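Local coordinates for protein chitinase A (Equisetum arvense, PDB 5BUM) that probably hydrolyses glycosidic bonds as a family 18 chitinase, the piece described here being its carbohydrate-binding LysM domain, at residues A[30-35]-A[44-49]. Numbering follows the deposited sequence.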
ATOM      1  N   SER A  30      -6.654   0.870  12.676  1.00 34.65           N
ATOM      2  CA  SER A  30      -7.244   2.191  12.738  1.00 35.10           C
ATOM      3  C   SER A  30      -6.338   3.233  12.025  1.00 37.15           C
ATOM      4  O   SER A  30      -6.799   4.229  11.475  1.00 40.58           O
ATOM      5  CB  SER A  30      -7.387   2.601  14.167  1.00 34.87           C
ATOM      6  OG  SER A  30      -6.212   3.335  14.479  1.00 40.79           O
ATOM      7  N   TYR A  31      -5.036   3.013  12.049  1.00 37.20           N
ATOM      8  CA  TYR A  31      -4.104   3.946  11.411  1.00 36.53           C
ATOM      9  C   TYR A  31      -4.039   3.733   9.923  1.00 36.29           C
ATOM     10  O   TYR A  31      -3.458   4.533   9.222  1.00 36.10           O
ATOM     11  CB  TYR A  31      -2.678   3.748  11.940  1.00 36.48           C
ATOM     12  CG  TYR A  31      -2.373   4.210  13.349  1.00 33.65           C
ATOM     13  CD1 TYR A  31      -3.202   5.089  14.033  1.00 36.26           C
ATOM     14  CD2 TYR A  31      -1.208   3.795  13.961  1.00 32.73           C
ATOM     15  CE1 TYR A  31      -2.890   5.504  15.328  1.00 39.77           C
ATOM     16  CE2 TYR A  31      -0.876   4.210  15.233  1.00 38.38           C
ATOM     17  CZ  TYR A  31      -1.714   5.066  15.911  1.00 39.07           C
ATOM     18  OH  TYR A  31      -1.363   5.460  17.160  1.00 42.65           O
ATOM     19  N   ASN A  32      -4.563   2.615   9.444  1.00 37.12           N
ATOM     20  CA  ASN A  32      -4.429   2.256   8.038  1.00 38.82           C
ATOM     21  C   ASN A  32      -5.792   1.784   7.485  1.00 41.96           C
ATOM     22  O   ASN A  32      -6.045   0.567   7.396  1.00 41.20           O
ATOM     23  CB  ASN A  32      -3.344   1.164   7.855  1.00 36.96           C
ATOM     24  CG  ASN A  32      -1.958   1.627   8.269  1.00 38.48           C
ATOM     25  OD1 ASN A  32      -1.233   2.201   7.455  1.00 37.48           O
ATOM     26  ND2 ASN A  32      -1.566   1.366   9.542  1.00 38.74           N
ATOM     27  N   PRO A  33      -6.666   2.747   7.104  1.00 48.01           N
ATOM     28  CA  PRO A  33      -8.008   2.407   6.595  1.00 46.14           C
ATOM     29  C   PRO A  33      -8.008   1.285   5.530  1.00 41.97           C
ATOM     30  O   PRO A  33      -7.406   1.421   4.459  1.00 42.89           O
ATOM     31  CB  PRO A  33      -8.485   3.744   5.994  1.00 47.90           C
ATOM     32  CG  PRO A  33      -7.833   4.789   6.856  1.00 49.00           C
ATOM     33  CD  PRO A  33      -6.452   4.218   7.135  1.00 49.20           C
ATOM     34  N   GLY A  34      -8.645   0.169   5.848  1.00 35.74           N
ATOM     35  CA  GLY A  34      -8.756  -0.941   4.913  1.00 35.82           C
ATOM     36  C   GLY A  34      -7.580  -1.901   4.897  1.00 35.91           C
ATOM     37  O   GLY A  34      -7.530  -2.777   4.027  1.00 36.17           O
ATOM     38  N   LEU A  35      -6.633  -1.761   5.835  1.00 35.53           N
ATOM     39  CA  LEU A  35      -5.509  -2.738   5.966  1.00 32.89           C
ATOM     40  C   LEU A  35      -6.008  -4.163   5.893  1.00 31.88           C
ATOM     41  O   LEU A  35      -7.079  -4.455   6.406  1.00 38.54           O
ATOM     42  CB  LEU A  35      -4.760  -2.521   7.284  1.00 31.18           C
ATOM     43  CG  LEU A  35      -3.591  -3.449   7.590  1.00 28.79           C
ATOM     44  CD1 LEU A  35      -2.592  -3.445   6.448  1.00 29.23           C
ATOM     45  CD2 LEU A  35      -2.895  -3.065   8.886  1.00 26.98           C
ATOM     46  N   GLN A  44       5.053  -2.402   1.187  1.00 27.88           N
ATOM     47  CA  GLN A  44       3.816  -1.684   1.575  1.00 27.26           C
ATOM     48  C   GLN A  44       4.159  -0.799   2.766  1.00 27.60           C
ATOM     49  O   GLN A  44       4.842  -1.226   3.665  1.00 30.02           O
ATOM     50  CB  GLN A  44       2.761  -2.722   1.936  1.00 28.71           C
ATOM     51  CG  GLN A  44       1.368  -2.206   2.337  1.00 31.31           C
ATOM     52  CD  GLN A  44       0.419  -3.363   2.635  1.00 29.76           C
ATOM     53  OE1 GLN A  44       0.824  -4.533   2.561  1.00 33.06           O
ATOM     54  NE2 GLN A  44      -0.830  -3.053   2.988  1.00 29.39           N
ATOM     55  N   GLN A  45       3.714   0.434   2.782  1.00 29.42           N
ATOM     56  CA  GLN A  45       4.079   1.364   3.844  1.00 28.38           C
ATOM     57  C   GLN A  45       2.926   1.497   4.733  1.00 31.88           C
ATOM     58  O   GLN A  45       1.822   1.729   4.269  1.00 33.08           O
ATOM     59  CB  GLN A  45       4.397   2.740   3.270  1.00 27.24           C
ATOM     60  CG  GLN A  45       5.593   2.649   2.323  1.00 28.17           C
ATOM     61  CD  GLN A  45       5.972   3.963   1.735  1.00 28.10           C
ATOM     62  OE1 GLN A  45       5.357   4.999   2.031  1.00 31.00           O
ATOM     63  NE2 GLN A  45       6.991   3.934   0.877  1.00 28.55           N
ATOM     64  N   LEU A  46       3.171   1.348   6.027  1.00 31.85           N
ATOM     65  CA  LEU A  46       2.102   1.274   6.972  1.00 29.72           C
ATOM     66  C   LEU A  46       2.316   2.399   7.949  1.00 29.62           C
ATOM     67  O   LEU A  46       3.403   2.552   8.492  1.00 29.29           O
ATOM     68  CB  LEU A  46       2.161  -0.062   7.679  1.00 30.23           C
ATOM     69  CG  LEU A  46       1.240  -1.234   7.319  1.00 33.05           C
ATOM     70  CD1 LEU A  46       0.613  -1.205   5.925  1.00 33.37           C
ATOM     71  CD2 LEU A  46       1.997  -2.525   7.560  1.00 30.36           C
ATOM     72  N   CYS A  47       1.278   3.185   8.151  1.00 26.53           N
ATOM     73  CA  CYS A  47       1.309   4.176   9.146  1.00 32.58           C
ATOM     74  C   CYS A  47       1.391   3.523  10.515  1.00 32.31           C
ATOM     75  O   CYS A  47       0.654   2.596  10.827  1.00 30.78           O
ATOM     76  CB  CYS A  47       0.039   5.024   9.103  1.00 36.94           C
ATOM     77  SG  CYS A  47       0.239   6.538  10.069  1.00 44.16           S
ATOM     78  N   VAL A  48       2.266   4.069  11.338  1.00 31.58           N
ATOM     79  CA  VAL A  48       2.428   3.610  12.685  1.00 31.98           C
ATOM     80  C   VAL A  48       2.326   4.761  13.667  1.00 32.93           C
ATOM     81  O   VAL A  48       2.602   4.545  14.831  1.00 33.15           O
ATOM     82  CB  VAL A  48       3.771   2.875  12.873  1.00 33.61           C
ATOM     83  CG1 VAL A  48       3.788   1.566  12.093  1.00 35.18           C
ATOM     84  CG2 VAL A  48       4.941   3.748  12.439  1.00 35.44           C
ATOM     85  N   ALA A  49       1.864   5.938  13.228  1.00 34.60           N
ATOM     86  CA  ALA A  49       1.730   7.106  14.094  1.00 38.89           C
ATOM     87  C   ALA A  49       0.501   7.990  13.771  1.00 46.38           C
ATOM     88  O   ALA A  49       0.410   8.481  12.648  1.00 52.23           O
ATOM     89  CB  ALA A  49       3.007   7.934  14.013  1.00 40.58           C
TER
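At N32, chi1 sets CG beside the backbone N and chi2, at -88°, turns the amide so that OD1 and ND2 face C47 N and O; Y31 CG is also beside its backbone N, and the ring reaches V48 and A49. C47 N donates to N32 OD1 at 2.8 Å and 145°, in the carbonyl plane and on a lone pair, while N32 ND2 donates to C47 O, also at 2.8 Å and straighter, at 158°. ND2 additionally bonds to L28 O in helix 25-30, so three bonds grip the buried amide and fix its rotation. In this LysM domain, a two-stranded antiparallel sheet packed on two helices, the pairing ties the loop after helix 25-30 to strand 45-47, whose C47 is disulfide-bonded to C2. Replacing N32 by an alanine would probably leave C47 N, C47 O and L28 O without these mates, weakening the loop-strand link. A49 C sits 4.2 Å above the Y31 ring plane, over its centre, and C47 SG lies obliquely, 5.5 Å from the ring centroid. At the end of the type II turn N32-L35, L35 CD1 touches L46 CD1 at 3.9 Å, the side chains crossing at about a right angle.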